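Local coordinates for protein DegT/DnrJ/EryC1/StrS aminotransferase (Brucella abortus 2308, PDB 4QGR) that probably works as a pyridoxal-phosphate-dependent aminotransferase of the DegT/DnrJ/EryC1/StrS family, assembled as a dimer, at residues A[9-14]-A[295-300]; A[15-20]-A[261-266]; A[67-72]-A[208-213]; A[93-98]-A[168-173]. All blocks are in the same frame, centred on the assembly; numbering follows the deposited sequence.

Overall arrangement
From the N terminus, the chain runs through four loops nested one inside the next, and none of them crosses. Contact 1 closes the outermost, joining the N-terminal loop to the turn that leads into strand 298-301. Contact 2 follows directly in sequence and links helix 14-20 to the long helix 247-278. Within it, contact 3 lays helix 68-76 on strand 208-212, and contact 4, the innermost, joins helix 94-101 to the end of strand 166-170. Contacts 3 and 4 touch, share the large mixed sheet and both reach the pyridoxal phosphate. Contact 1 meets contact 4 where Ala-296 packs on Gln-173; contact 2 lies farther out.

Contact 1. Residues A[9-14]-A[295-300]; sequences MQFIDL and WAQYSI
At the edge of the Phe-11 ring, close to its plane, sits the amide oxygen of Gln-297: OE1 of Gln-297 is 3.3 Å from CE2 of Phe-11. The same OE1 of Gln-297 lies 3.4 Å from CZ of Phe-11, so it faces two neighbouring ring carbons. Their C-H groups carry a slight positive charge, which makes the rim of a phenyl ring a tolerable place for a carbonyl oxygen, although no conventional hydrogen bond forms here. Ring and amide planes differ by 22°, while the two side chains as wholes run at about a right angle.

Torsions bring the groups together. In Phe-11, CG stands opposite the backbone N (chi1 -168°), and the long, flat side chain carries its far edge across. Gln-297 bends at chi2 (-68°), folding its amide over to meet it. Beside this pair, Ile-12 reaches out with CD1, which is 4.2 Å from O of Ala-296 and, equally, 4.2 Å from NE2 of Gln-297, a loose van der Waals contact of a methyl with two polar atoms; isoleucine's long branch spans the gap but makes no hydrogen bond.

Just beyond, Asp-13 N-caps helix 14-20 through Ala-16 N. Backbone hydrogen bonds tie Phe-11 to Met-358, past the end of strand 353-356. That strand pairs antiparallel with 298-301, and its Ser-355 touches both Phe-11 and Gln-297; the N-terminal loop thus lies against this small two-stranded sheet.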
loop_
_atom_site.group_PDB
_atom_site.type_symbol
_atom_site.label_atom_id
_atom_site.label_comp_id
_atom_site.label_asym_id
_atom_site.label_seq_id
_atom_site.Cartn_x
_atom_site.Cartn_y
_atom_site.Cartn_z
ATOM N N MET A 9 1.081 -33.213 1.742
ATOM C CA MET A 9 1.335 -32.238 2.767
ATOM C C MET A 9 1.497 -30.866 2.138
ATOM O O MET A 9 1.987 -30.772 1.005
ATOM C CB MET A 9 2.701 -32.600 3.269
ATOM C CG MET A 9 2.943 -32.438 4.713
ATOM S SD MET A 9 4.603 -33.065 4.773
ATOM C CE MET A 9 4.371 -34.839 4.882
ATOM N N GLN A 10 1.156 -29.816 2.885
ATOM C CA GLN A 10 1.454 -28.449 2.481
ATOM C C GLN A 10 2.336 -27.806 3.571
ATOM O O GLN A 10 2.175 -28.078 4.745
ATOM C CB GLN A 10 0.165 -27.645 2.337
ATOM C CG GLN A 10 -0.775 -28.115 1.220
ATOM C CD GLN A 10 -0.524 -27.395 -0.081
ATOM O OE1 GLN A 10 -0.500 -26.160 -0.110
ATOM N NE2 GLN A 10 -0.337 -28.158 -1.175
ATOM N N PHE A 11 3.234 -26.939 3.143
ATOM C CA PHE A 11 4.052 -26.135 4.076
ATOM C C PHE A 11 3.195 -25.267 5.011
ATOM O O PHE A 11 3.368 -25.298 6.222
ATOM C CB PHE A 11 5.034 -25.279 3.265
ATOM C CG PHE A 11 6.088 -24.658 4.110
ATOM C CD1 PHE A 11 7.087 -25.452 4.668
ATOM C CD2 PHE A 11 6.044 -23.324 4.405
ATOM C CE1 PHE A 11 8.043 -24.884 5.507
ATOM C CE2 PHE A 11 6.997 -22.748 5.253
ATOM C CZ PHE A 11 8.007 -23.541 5.759
ATOM N N ILE A 12 2.303 -24.472 4.436
ATOM C CA ILE A 12 1.305 -23.694 5.181
ATOM C C ILE A 12 -0.016 -23.851 4.410
ATOM O O ILE A 12 -0.150 -23.359 3.289
ATOM C CB ILE A 12 1.677 -22.208 5.305
ATOM C CG1 ILE A 12 2.914 -22.034 6.214
ATOM C CG2 ILE A 12 0.502 -21.392 5.876
ATOM C CD1 ILE A 12 3.499 -20.626 6.240
ATOM N N ASP A 13 -0.977 -24.552 5.000
ATOM C CA ASP A 13 -2.113 -25.058 4.242
ATOM C C ASP A 13 -3.314 -24.124 4.279
ATOM O O ASP A 13 -4.228 -24.302 5.119
ATOM C CB ASP A 13 -2.491 -26.409 4.820
ATOM C CG ASP A 13 -3.375 -27.203 3.903
ATOM O OD1 ASP A 13 -4.040 -26.608 3.031
ATOM O OD2 ASP A 13 -3.359 -28.434 4.090
ATOM N N LEU A 14 -3.349 -23.159 3.356
ATOM C CA LEU A 14 -4.462 -22.206 3.335
ATOM C C LEU A 14 -5.752 -22.902 2.899
ATOM O O LEU A 14 -6.826 -22.543 3.311
ATOM C CB LEU A 14 -4.169 -20.999 2.447
ATOM C CG LEU A 14 -2.952 -20.186 2.921
ATOM C CD1 LEU A 14 -2.743 -19.021 1.952
ATOM C CD2 LEU A 14 -3.069 -19.686 4.361
ATOM N N TRP A 295 4.220 -19.347 16.085
ATOM C CA TRP A 295 4.744 -20.357 15.125
ATOM C C TRP A 295 4.446 -19.984 13.690
ATOM O O TRP A 295 4.015 -20.821 12.904
ATOM C CB TRP A 295 4.211 -21.756 15.437
ATOM C CG TRP A 295 4.686 -22.217 16.816
ATOM C CD1 TRP A 295 3.931 -22.353 17.936
ATOM C CD2 TRP A 295 6.011 -22.532 17.179
ATOM N NE1 TRP A 295 4.709 -22.756 18.991
ATOM C CE2 TRP A 295 6.003 -22.873 18.540
ATOM C CE3 TRP A 295 7.216 -22.623 16.470
ATOM C CZ2 TRP A 295 7.147 -23.258 19.218
ATOM C CZ3 TRP A 295 8.380 -22.977 17.180
ATOM C CH2 TRP A 295 8.328 -23.306 18.517
ATOM N N ALA A 296 4.724 -18.743 13.315
ATOM C CA ALA A 296 4.701 -18.389 11.918
ATOM C C ALA A 296 5.573 -19.328 11.116
ATOM O O ALA A 296 5.255 -19.662 9.970
ATOM C CB ALA A 296 5.153 -16.967 11.751
ATOM N N GLN A 297 6.699 -19.742 11.706
ATOM C CA GLN A 297 7.545 -20.799 11.157
ATOM C C GLN A 297 8.034 -21.675 12.311
ATOM O O GLN A 297 8.198 -21.189 13.458
ATOM C CB GLN A 297 8.805 -20.243 10.437
ATOM C CG GLN A 297 8.476 -19.213 9.362
ATOM C CD GLN A 297 7.761 -19.751 8.160
ATOM O OE1 GLN A 297 7.773 -20.957 7.918
ATOM N NE2 GLN A 297 7.169 -18.832 7.344
ATOM N N TYR A 298 8.338 -22.928 11.984
ATOM C CA TYR A 298 8.911 -23.892 12.924
ATOM C C TYR A 298 10.324 -24.141 12.409
ATOM O O TYR A 298 10.517 -24.810 11.392
ATOM C CB TYR A 298 8.105 -25.175 12.997
ATOM C CG TYR A 298 8.751 -26.148 13.978
ATOM C CD1 TYR A 298 9.754 -27.028 13.554
ATOM C CD2 TYR A 298 8.476 -26.081 15.316
ATOM C CE1 TYR A 298 10.401 -27.886 14.468
ATOM C CE2 TYR A 298 9.128 -26.925 16.237
ATOM C CZ TYR A 298 10.105 -27.798 15.800
ATOM O OH TYR A 298 10.753 -28.649 16.687
ATOM N N SER A 299 11.299 -23.509 13.062
ATOM C CA SER A 299 12.649 -23.430 12.556
ATOM C C SER A 299 13.645 -24.206 13.422
ATOM O O SER A 299 13.806 -23.896 14.622
ATOM C CB SER A 299 13.072 -21.974 12.457
ATOM O OG SER A 299 12.262 -21.250 11.510
ATOM N N ILE A 300 14.343 -25.134 12.775
ATOM C CA ILE A 300 15.352 -25.998 13.386
ATOM C C ILE A 300 16.725 -25.629 12.840
ATOM O O ILE A 300 16.821 -24.878 11.880
ATOM C CB ILE A 300 15.095 -27.490 13.111
ATOM C CG1 ILE A 300 15.138 -27.775 11.607
ATOM C CG2 ILE A 300 13.767 -27.860 13.734
ATOM C CD1 ILE A 300 15.381 -29.192 11.209
#

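Contact 2. Residues A[15-20]-A[261-266]; sequences GAQRAR and EDEMEA
Gln-17 and Glu-263 meet in a nearly straight hydrogen bond: NE2 of Gln-17 donates to OE2 of Glu-263 over 2.9 Å, with an angle of 165° at the hydrogen. The carboxylate offers its syn lone pair, and the amide and carboxylate are almost coplanar. OE2 of Glu-263 is gripped again by the hydroxyl of Tyr-361, while OE1 of Gln-17 is bound by Lys-256. Glutamine suits this buried place because its amide both donates and accepts.

The second link is a salt bridge, with NH2 of Arg-20 2.9 Å from OD2 of Asp-262. Here the guanidinium approaches from above the carboxylate plane, and the two flat groups are nearly perpendicular. A water reinforces the pair, accepting from NH1 of Arg-20 at 2.9 Å and donating to OD2 of Asp-262 at 2.9 Å.

Two helices are bridged, one short (14-20) and one long (247-278), whose local axes run at 138° and come no closer than 13.6 Å. Such a gap calls for long side chains. Gln-17 and Arg-20, one turn apart, point the same way, and Arg-20 stays extended from its first torsion (chi1 -179°) as far as NE.

The Tyr-361 hydroxyl meeting Glu-263 is also hydrogen-bonded to NH1 of Arg-20, tying the two links together and probably helping to orient the guanidinium. Nonpolar packing adds little: NH1 of Arg-20 passes CG of Glu-263 at 3.9 Å, a van der Waals touch.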
loop_
_atom_site.group_PDB
_atom_site.type_symbol
_atom_site.label_atom_id
_atom_site.label_comp_id
_atom_site.label_asym_id
_atom_site.label_seq_id
_atom_site.Cartn_x
_atom_site.Cartn_y
_atom_site.Cartn_z
ATOM N N GLY A 15 -5.644 -23.907 2.048
ATOM C CA GLY A 15 -6.838 -24.637 1.613
ATOM C C GLY A 15 -7.590 -25.363 2.727
ATOM O O GLY A 15 -8.850 -25.384 2.747
ATOM N N ALA A 16 -6.844 -25.969 3.636
ATOM C CA ALA A 16 -7.452 -26.722 4.732
ATOM C C ALA A 16 -8.155 -25.765 5.682
ATOM O O ALA A 16 -9.234 -26.064 6.238
ATOM C CB ALA A 16 -6.419 -27.512 5.498
ATOM N N GLN A 17 -7.522 -24.609 5.862
ATOM C CA GLN A 17 -8.124 -23.575 6.680
ATOM C C GLN A 17 -9.396 -23.045 6.028
ATOM O O GLN A 17 -10.406 -22.895 6.679
ATOM C CB GLN A 17 -7.129 -22.441 6.930
ATOM C CG GLN A 17 -7.744 -21.328 7.776
ATOM C CD GLN A 17 -6.852 -20.108 7.832
ATOM O OE1 GLN A 17 -6.569 -19.482 6.824
ATOM N NE2 GLN A 17 -6.460 -19.729 9.039
ATOM N N ARG A 18 -9.337 -22.759 4.728
ATOM C CA ARG A 18 -10.496 -22.258 4.040
ATOM C C ARG A 18 -11.617 -23.298 4.112
ATOM O O ARG A 18 -12.796 -22.930 4.264
ATOM C CB ARG A 18 -10.155 -21.884 2.600
ATOM C CG ARG A 18 -11.297 -21.217 1.858
ATOM C CD ARG A 18 -10.898 -20.744 0.468
ATOM N NE ARG A 18 -10.926 -21.839 -0.479
ATOM C CZ ARG A 18 -12.050 -22.362 -1.020
ATOM N NH1 ARG A 18 -13.278 -21.888 -0.765
ATOM N NH2 ARG A 18 -11.955 -23.382 -1.859
ATOM N N ALA A 19 -11.281 -24.578 3.917
ATOM C CA ALA A 19 -12.335 -25.617 3.979
ATOM C C ALA A 19 -13.112 -25.553 5.314
ATOM O O ALA A 19 -14.361 -25.770 5.348
ATOM C CB ALA A 19 -11.752 -27.000 3.760
ATOM N N ARG A 20 -12.394 -25.278 6.406
ATOM C CA ARG A 20 -12.991 -25.280 7.735
ATOM C C ARG A 20 -14.119 -24.237 7.858
ATOM O O ARG A 20 -15.158 -24.436 8.551
ATOM C CB ARG A 20 -11.897 -25.007 8.745
ATOM C CG ARG A 20 -12.359 -25.004 10.180
ATOM C CD ARG A 20 -11.242 -24.536 11.071
ATOM N NE ARG A 20 -11.595 -24.484 12.488
ATOM C CZ ARG A 20 -10.689 -24.452 13.460
ATOM N NH1 ARG A 20 -9.414 -24.486 13.154
ATOM N NH2 ARG A 20 -11.073 -24.500 14.715
ATOM N N GLU A 261 -7.700 -18.412 17.952
ATOM C CA GLU A 261 -7.304 -18.953 19.250
ATOM C C GLU A 261 -7.223 -20.467 19.242
ATOM O O GLU A 261 -6.287 -21.008 19.765
ATOM C CB GLU A 261 -8.210 -18.441 20.384
ATOM C CG GLU A 261 -7.791 -18.922 21.758
ATOM C CD GLU A 261 -6.494 -18.342 22.294
ATOM O OE1 GLU A 261 -5.903 -17.437 21.681
ATOM O OE2 GLU A 261 -6.024 -18.830 23.352
ATOM N N ASP A 262 -8.181 -21.154 18.604
ATOM C CA ASP A 262 -8.120 -22.625 18.531
ATOM C C ASP A 262 -6.897 -23.068 17.680
ATOM O O ASP A 262 -6.181 -24.023 18.012
ATOM C CB ASP A 262 -9.425 -23.176 17.960
ATOM C CG ASP A 262 -9.479 -24.648 17.992
ATOM O OD1 ASP A 262 -9.721 -25.205 19.082
ATOM O OD2 ASP A 262 -9.326 -25.278 16.936
ATOM N N GLU A 263 -6.665 -22.353 16.577
ATOM C CA GLU A 263 -5.479 -22.584 15.764
ATOM C C GLU A 263 -4.161 -22.403 16.534
ATOM O O GLU A 263 -3.195 -23.107 16.259
ATOM C CB GLU A 263 -5.464 -21.638 14.569
ATOM C CG GLU A 263 -6.457 -22.034 13.492
ATOM C CD GLU A 263 -6.405 -21.147 12.271
ATOM O OE1 GLU A 263 -5.891 -19.998 12.368
ATOM O OE2 GLU A 263 -6.832 -21.591 11.181
ATOM N N MET A 264 -4.111 -21.408 17.426
ATOM C CA MET A 264 -2.945 -21.230 18.331
ATOM C C MET A 264 -2.750 -22.416 19.280
ATOM O O MET A 264 -1.610 -22.868 19.506
ATOM C CB MET A 264 -3.045 -19.914 19.109
ATOM C CG MET A 264 -2.776 -18.721 18.206
ATOM S SD MET A 264 -1.062 -18.678 17.637
ATOM C CE MET A 264 -1.198 -18.147 15.945
ATOM N N GLU A 265 -3.847 -22.981 19.771
ATOM C CA GLU A 265 -3.717 -24.206 20.568
ATOM C C GLU A 265 -3.117 -25.313 19.730
ATOM O O GLU A 265 -2.252 -26.076 20.206
ATOM C CB GLU A 265 -5.072 -24.615 21.179
ATOM C CG GLU A 265 -5.613 -23.542 22.118
ATOM C CD GLU A 265 -7.068 -23.774 22.538
ATOM O OE1 GLU A 265 -7.667 -24.801 22.142
ATOM O OE2 GLU A 265 -7.614 -22.921 23.278
ATOM N N ALA A 266 -3.587 -25.435 18.490
ATOM C CA ALA A 266 -3.107 -26.458 17.594
ATOM C C ALA A 266 -1.633 -26.280 17.279
ATOM O O ALA A 266 -0.870 -27.222 17.314
ATOM C CB ALA A 266 -3.924 -26.468 16.293
HETATM O O HOH W 1 -7.254 -25.341 14.946
#

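Contact 3. Residues A[67-72]-A[208-213]; sequences TDALQM and GAMFTN. With PLP (pyridoxal-5'-phosphate), chain E.
The apolar contacts belong to Ala-69 and Met-72 on the helix and Met-210 on the strand. CB of Ala-69 rests 3.8 Å from CG of Met-210, and the small methyl lets the helix come down close to the sheet, their local axes approaching to 7.9 Å at an angle of 39°. Beyond it the two methionines cross at about a right angle, with CE of Met-72 only 3.5 Å from CE of Met-210, tighter than carbons usually pack. Met-210 bends at chi3 (-70°), which turns its terminal methyl to that of Met-72. Flexible, unbranched methionines can fill such a narrow seam between helix and strand.

Backbone oxygens also lie against carbon. O of Ala-209 is 3.6 Å from CB of Ala-69, and O of Ala-69 is 3.5 Å from CG of Met-210. The latter oxygen is buried and has no hydrogen-bond partner in the model.

Polar bonds gather at the head of helix 68-76 and run to the cofactor. OG1 of Thr-67 donates to O2P of PLP over 2.7 Å, and the backbone N of Thr-67 adds a weak bond to the same oxygen. Gly-66 N and Ser-194 OG bind the cofactor as well, and Asn-65 OD1 accepts from Thr-67 N and Asp-68 N.

In chemical terms, a greasy flank seats the helix on the sheet, while its N-terminal end, whose dipole would probably favour an anion, faces the phosphate.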
loop_
_atom_site.group_PDB
_atom_site.type_symbol
_atom_site.label_atom_id
_atom_site.label_comp_id
_atom_site.label_asym_id
_atom_site.label_seq_id
_atom_site.Cartn_x
_atom_site.Cartn_y
_atom_site.Cartn_z
ATOM N N THR A 67 4.445 -3.555 5.994
ATOM C CA THR A 67 5.598 -2.688 5.734
ATOM C C THR A 67 5.165 -1.252 6.040
ATOM O O THR A 67 5.810 -0.525 6.848
ATOM C CB THR A 67 6.067 -2.827 4.267
ATOM O OG1 THR A 67 6.438 -4.187 4.020
ATOM C CG2 THR A 67 7.239 -1.903 4.005
ATOM N N ASP A 68 4.040 -0.853 5.446
ATOM C CA ASP A 68 3.393 0.409 5.808
ATOM C C ASP A 68 3.243 0.571 7.322
ATOM O O ASP A 68 3.381 1.700 7.872
ATOM C CB ASP A 68 1.979 0.534 5.192
ATOM C CG ASP A 68 1.937 0.624 3.654
ATOM O OD1 ASP A 68 2.960 0.455 2.900
ATOM O OD2 ASP A 68 0.799 0.771 3.159
ATOM N N ALA A 69 2.883 -0.515 7.997
ATOM C CA ALA A 69 2.632 -0.537 9.417
ATOM C C ALA A 69 3.822 -0.183 10.265
ATOM O O ALA A 69 3.642 0.362 11.350
ATOM C CB ALA A 69 2.064 -1.871 9.855
ATOM N N LEU A 70 5.009 -0.443 9.748
ATOM C CA LEU A 70 6.273 -0.041 10.394
ATOM C C LEU A 70 6.697 1.373 10.000
ATOM O O LEU A 70 7.261 2.101 10.827
ATOM C CB LEU A 70 7.382 -1.020 9.991
ATOM C CG LEU A 70 7.186 -2.487 10.414
ATOM C CD1 LEU A 70 8.121 -3.408 9.669
ATOM C CD2 LEU A 70 7.474 -2.591 11.907
ATOM N N GLN A 71 6.435 1.754 8.746
ATOM C CA GLN A 71 6.784 3.073 8.257
ATOM C C GLN A 71 5.985 4.166 8.971
ATOM O O GLN A 71 6.536 5.195 9.356
ATOM C CB GLN A 71 6.516 3.167 6.758
ATOM C CG GLN A 71 6.795 4.528 6.109
ATOM C CD GLN A 71 6.488 4.494 4.607
ATOM O OE1 GLN A 71 6.239 3.421 4.047
ATOM N NE2 GLN A 71 6.374 5.653 3.985
ATOM N N MET A 72 4.680 3.992 9.084
ATOM C CA MET A 72 3.875 5.099 9.590
ATOM C C MET A 72 4.246 5.591 10.991
ATOM O O MET A 72 4.281 6.815 11.239
ATOM C CB MET A 72 2.387 4.801 9.442
ATOM C CG MET A 72 1.962 4.779 7.973
ATOM S SD MET A 72 0.163 4.658 7.819
ATOM C CE MET A 72 -0.157 2.899 7.911
ATOM N N GLY A 208 -2.547 -5.157 6.748
ATOM C CA GLY A 208 -1.718 -4.921 7.925
ATOM C C GLY A 208 -2.467 -4.191 9.010
ATOM O O GLY A 208 -3.614 -3.809 8.826
ATOM N N ALA A 209 -1.829 -4.011 10.167
ATOM C CA ALA A 209 -2.410 -3.144 11.182
ATOM C C ALA A 209 -1.342 -2.640 12.132
ATOM O O ALA A 209 -0.227 -3.224 12.246
ATOM C CB ALA A 209 -3.461 -3.893 11.973
ATOM N N MET A 210 -1.742 -1.643 12.897
ATOM C CA MET A 210 -0.903 -1.051 13.965
ATOM C C MET A 210 -1.713 -1.052 15.231
ATOM O O MET A 210 -2.940 -0.985 15.183
ATOM C CB MET A 210 -0.457 0.365 13.619
ATOM C CG MET A 210 0.295 0.416 12.287
ATOM S SD MET A 210 0.591 2.072 11.653
ATOM C CE MET A 210 -1.088 2.498 11.216
ATOM N N PHE A 211 -1.001 -1.109 16.353
ATOM C CA PHE A 211 -1.583 -1.286 17.671
ATOM C C PHE A 211 -0.968 -0.298 18.661
ATOM O O PHE A 211 0.251 -0.096 18.679
ATOM C CB PHE A 211 -1.324 -2.707 18.165
ATOM C CG PHE A 211 -1.622 -3.774 17.148
ATOM C CD1 PHE A 211 -2.937 -4.035 16.778
ATOM C CD2 PHE A 211 -0.619 -4.515 16.574
ATOM C CE1 PHE A 211 -3.251 -5.022 15.865
ATOM C CE2 PHE A 211 -0.925 -5.480 15.619
ATOM C CZ PHE A 211 -2.232 -5.754 15.278
ATOM N N THR A 212 -1.791 0.337 19.499
ATOM C CA THR A 212 -1.232 1.166 20.543
ATOM C C THR A 212 -2.290 1.472 21.594
ATOM O O THR A 212 -3.488 1.445 21.320
ATOM C CB THR A 212 -0.653 2.484 19.999
ATOM O OG1 THR A 212 0.070 3.158 21.038
ATOM C CG2 THR A 212 -1.723 3.391 19.402
ATOM N N ASN A 213 -1.805 1.716 22.812
ATOM C CA ASN A 213 -2.655 2.269 23.865
ATOM C C ASN A 213 -2.672 3.777 23.974
ATOM O O ASN A 213 -3.411 4.333 24.787
ATOM C CB ASN A 213 -2.252 1.685 25.207
ATOM C CG ASN A 213 -2.605 0.230 25.323
ATOM O OD1 ASN A 213 -3.609 -0.216 24.808
ATOM N ND2 ASN A 213 -1.766 -0.525 26.027
HETATM N N1 PLP E . 8.137 -7.648 9.147
HETATM C C2 PLP E . 8.368 -8.973 9.186
HETATM C C2A PLP E . 9.139 -9.612 10.316
HETATM C C3 PLP E . 7.761 -9.824 8.125
HETATM O O3 PLP E . 7.941 -11.138 8.187
HETATM C C4 PLP E . 7.060 -9.152 6.999
HETATM C C4A PLP E . 6.331 -9.790 5.881
HETATM O O4A PLP E . 5.671 -10.799 6.024
HETATM C C5 PLP E . 6.901 -7.695 7.084
HETATM C C6 PLP E . 7.459 -7.019 8.172
HETATM C C5A PLP E . 6.177 -6.933 5.996
HETATM O O4P PLP E . 4.777 -7.246 5.952
HETATM P P PLP E . 3.977 -7.209 4.557
HETATM O O1P PLP E . 2.490 -7.228 4.901
HETATM O O2P PLP E . 4.443 -6.002 3.783
HETATM O O3P PLP E . 4.414 -8.539 3.922
#

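Contact 4. Residues A[93-98]-A[168-173]; sequences AATAEV and IEDAAQ. With PLP (pyridoxal-5'-phosphate), chain E.
OD2 of Asp-170 is approached by two groups: the hydroxyl of Thr-95 donates to it, OG1 to OD2 being 2.8 Å, and PLP N1 lies 2.7 Å away from the same OD2 of Asp-170. An aspartate at the end of a central strand (here 166-170), facing the pyridine nitrogen, is a hallmark of the fold type I aminotransferases, and the geometry here is consistent with that role.

Asp-170 is short and held stiffly. Its CG stands opposite the backbone N (chi1 -176°), sending the carboxylate toward the ring nitrogen, and its other oxygen makes an Asx turn: Ala-172 N donates to OD1 of Asp-170 over 3.1 Å, on its anti side and tilted out of the carboxylate plane. Thr-95 acts as a second-shell residue. Its hydroxyl comes in nearly in line with the CG-OD2 bond of Asp-170 and is itself hydrogen-bonded to Thr-91 OG1, which probably helps to fix the carboxylate.

Farther round the ring, at the oxygen on C3, NE2 of Gln-173 donates to PLP O3 over 2.8 Å at an angle of 165°. An amide can do this while its OE1 accepts from Phe-147 N, so both ends of the side chain are used.

Two alanines flank the ring plane from opposite sides: CB of Ala-94 at 3.8 Å from C6 of PLP, CB of Ala-172 pressed closer, 3.2 Å from C2 of PLP.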
loop_
_atom_site.group_PDB
_atom_site.type_symbol
_atom_site.label_atom_id
_atom_site.label_comp_id
_atom_site.label_asym_id
_atom_site.label_seq_id
_atom_site.Cartn_x
_atom_site.Cartn_y
_atom_site.Cartn_z
ATOM N N ALA A 93 13.131 -7.988 4.945
ATOM C CA ALA A 93 13.693 -6.695 4.537
ATOM C C ALA A 93 12.939 -5.461 5.060
ATOM O O ALA A 93 13.535 -4.435 5.311
ATOM C CB ALA A 93 13.746 -6.626 3.015
ATOM N N ALA A 94 11.615 -5.522 5.108
ATOM C CA ALA A 94 10.793 -4.401 5.547
ATOM C C ALA A 94 11.275 -3.747 6.846
ATOM O O ALA A 94 11.275 -2.577 6.912
ATOM C CB ALA A 94 9.364 -4.849 5.728
ATOM N N THR A 95 11.716 -4.534 7.855
ATOM C CA THR A 95 12.126 -4.001 9.173
ATOM C C THR A 95 13.199 -2.878 9.014
ATOM O O THR A 95 13.143 -1.850 9.678
ATOM C CB THR A 95 12.622 -5.151 10.078
ATOM O OG1 THR A 95 11.678 -6.262 10.043
ATOM C CG2 THR A 95 12.841 -4.682 11.536
ATOM N N ALA A 96 14.203 -3.101 8.159
ATOM C CA ALA A 96 15.229 -2.109 7.862
ATOM C C ALA A 96 14.855 -1.145 6.756
ATOM O O ALA A 96 15.209 0.016 6.810
ATOM C CB ALA A 96 16.541 -2.768 7.505
ATOM N N GLU A 97 14.147 -1.633 5.744
ATOM C CA GLU A 97 13.871 -0.851 4.579
ATOM C C GLU A 97 13.091 0.418 4.882
ATOM O O GLU A 97 13.404 1.473 4.311
ATOM C CB GLU A 97 13.102 -1.702 3.585
ATOM C CG GLU A 97 12.686 -0.975 2.314
ATOM C CD GLU A 97 11.806 -1.897 1.467
ATOM O OE1 GLU A 97 10.713 -2.259 1.936
ATOM O OE2 GLU A 97 12.280 -2.322 0.365
ATOM N N VAL A 98 12.105 0.327 5.779
ATOM C CA VAL A 98 11.274 1.489 6.099
ATOM C C VAL A 98 12.092 2.620 6.735
ATOM O O VAL A 98 11.797 3.807 6.516
ATOM C CB VAL A 98 10.045 1.171 6.969
ATOM C CG1 VAL A 98 9.126 0.199 6.244
ATOM C CG2 VAL A 98 10.433 0.668 8.361
ATOM N N ILE A 168 9.056 0.222 18.313
ATOM C CA ILE A 168 8.034 -0.314 17.426
ATOM C C ILE A 168 8.187 -1.837 17.442
ATOM O O ILE A 168 9.244 -2.374 17.033
ATOM C CB ILE A 168 8.194 0.162 15.980
ATOM C CG1 ILE A 168 8.116 1.683 15.877
ATOM C CG2 ILE A 168 7.144 -0.542 15.111
ATOM C CD1 ILE A 168 8.639 2.238 14.556
ATOM N N GLU A 169 7.165 -2.529 17.907
ATOM C CA GLU A 169 7.217 -4.008 17.921
ATOM C C GLU A 169 6.855 -4.488 16.514
ATOM O O GLU A 169 5.762 -4.211 16.061
ATOM C CB GLU A 169 6.213 -4.586 18.912
ATOM C CG GLU A 169 6.032 -6.102 18.773
ATOM C CD GLU A 169 5.022 -6.718 19.702
ATOM O OE1 GLU A 169 4.221 -5.940 20.245
ATOM O OE2 GLU A 169 5.046 -7.985 19.895
ATOM N N ASP A 170 7.776 -5.141 15.805
ATOM C CA ASP A 170 7.444 -5.768 14.521
ATOM C C ASP A 170 6.847 -7.178 14.827
ATOM O O ASP A 170 7.561 -8.152 14.955
ATOM C CB ASP A 170 8.617 -5.820 13.560
ATOM C CG ASP A 170 8.246 -6.378 12.193
ATOM O OD1 ASP A 170 7.055 -6.796 12.032
ATOM O OD2 ASP A 170 9.125 -6.414 11.285
ATOM N N ALA A 171 5.527 -7.220 14.936
ATOM C CA ALA A 171 4.745 -8.408 15.236
ATOM C C ALA A 171 4.119 -8.969 13.930
ATOM O O ALA A 171 3.063 -9.635 13.958
ATOM C CB ALA A 171 3.679 -8.061 16.256
ATOM N N ALA A 172 4.799 -8.770 12.793
ATOM C CA ALA A 172 4.357 -9.329 11.519
ATOM C C ALA A 172 4.074 -10.802 11.680
ATOM O O ALA A 172 3.137 -11.324 11.055
ATOM C CB ALA A 172 5.411 -9.136 10.443
ATOM N N GLN A 173 4.878 -11.498 12.466
ATOM C CA GLN A 173 4.822 -12.951 12.478
ATOM C C GLN A 173 4.243 -13.492 13.742
ATOM O O GLN A 173 4.249 -14.717 13.938
ATOM C CB GLN A 173 6.229 -13.529 12.282
ATOM C CG GLN A 173 6.804 -13.270 10.899
ATOM C CD GLN A 173 8.231 -13.784 10.713
ATOM O OE1 GLN A 173 8.656 -14.784 11.305
ATOM N NE2 GLN A 173 8.965 -13.112 9.865
HETATM N N1 PLP E . 8.137 -7.648 9.147
HETATM C C2 PLP E . 8.368 -8.973 9.186
HETATM C C2A PLP E . 9.139 -9.612 10.316
HETATM C C3 PLP E . 7.761 -9.824 8.125
HETATM O O3 PLP E . 7.941 -11.138 8.187
HETATM C C4 PLP E . 7.060 -9.152 6.999
HETATM C C4A PLP E . 6.331 -9.790 5.881
HETATM O O4A PLP E . 5.671 -10.799 6.024
HETATM C C5 PLP E . 6.901 -7.695 7.084
HETATM C C6 PLP E . 7.459 -7.019 8.172
HETATM C C5A PLP E . 6.177 -6.933 5.996
HETATM O O4P PLP E . 4.777 -7.246 5.952
HETATM P P PLP E . 3.977 -7.209 4.557
HETATM O O1P PLP E . 2.490 -7.228 4.901
HETATM O O2P PLP E . 4.443 -6.002 3.783
HETATM O O3P PLP E . 4.414 -8.539 3.922
#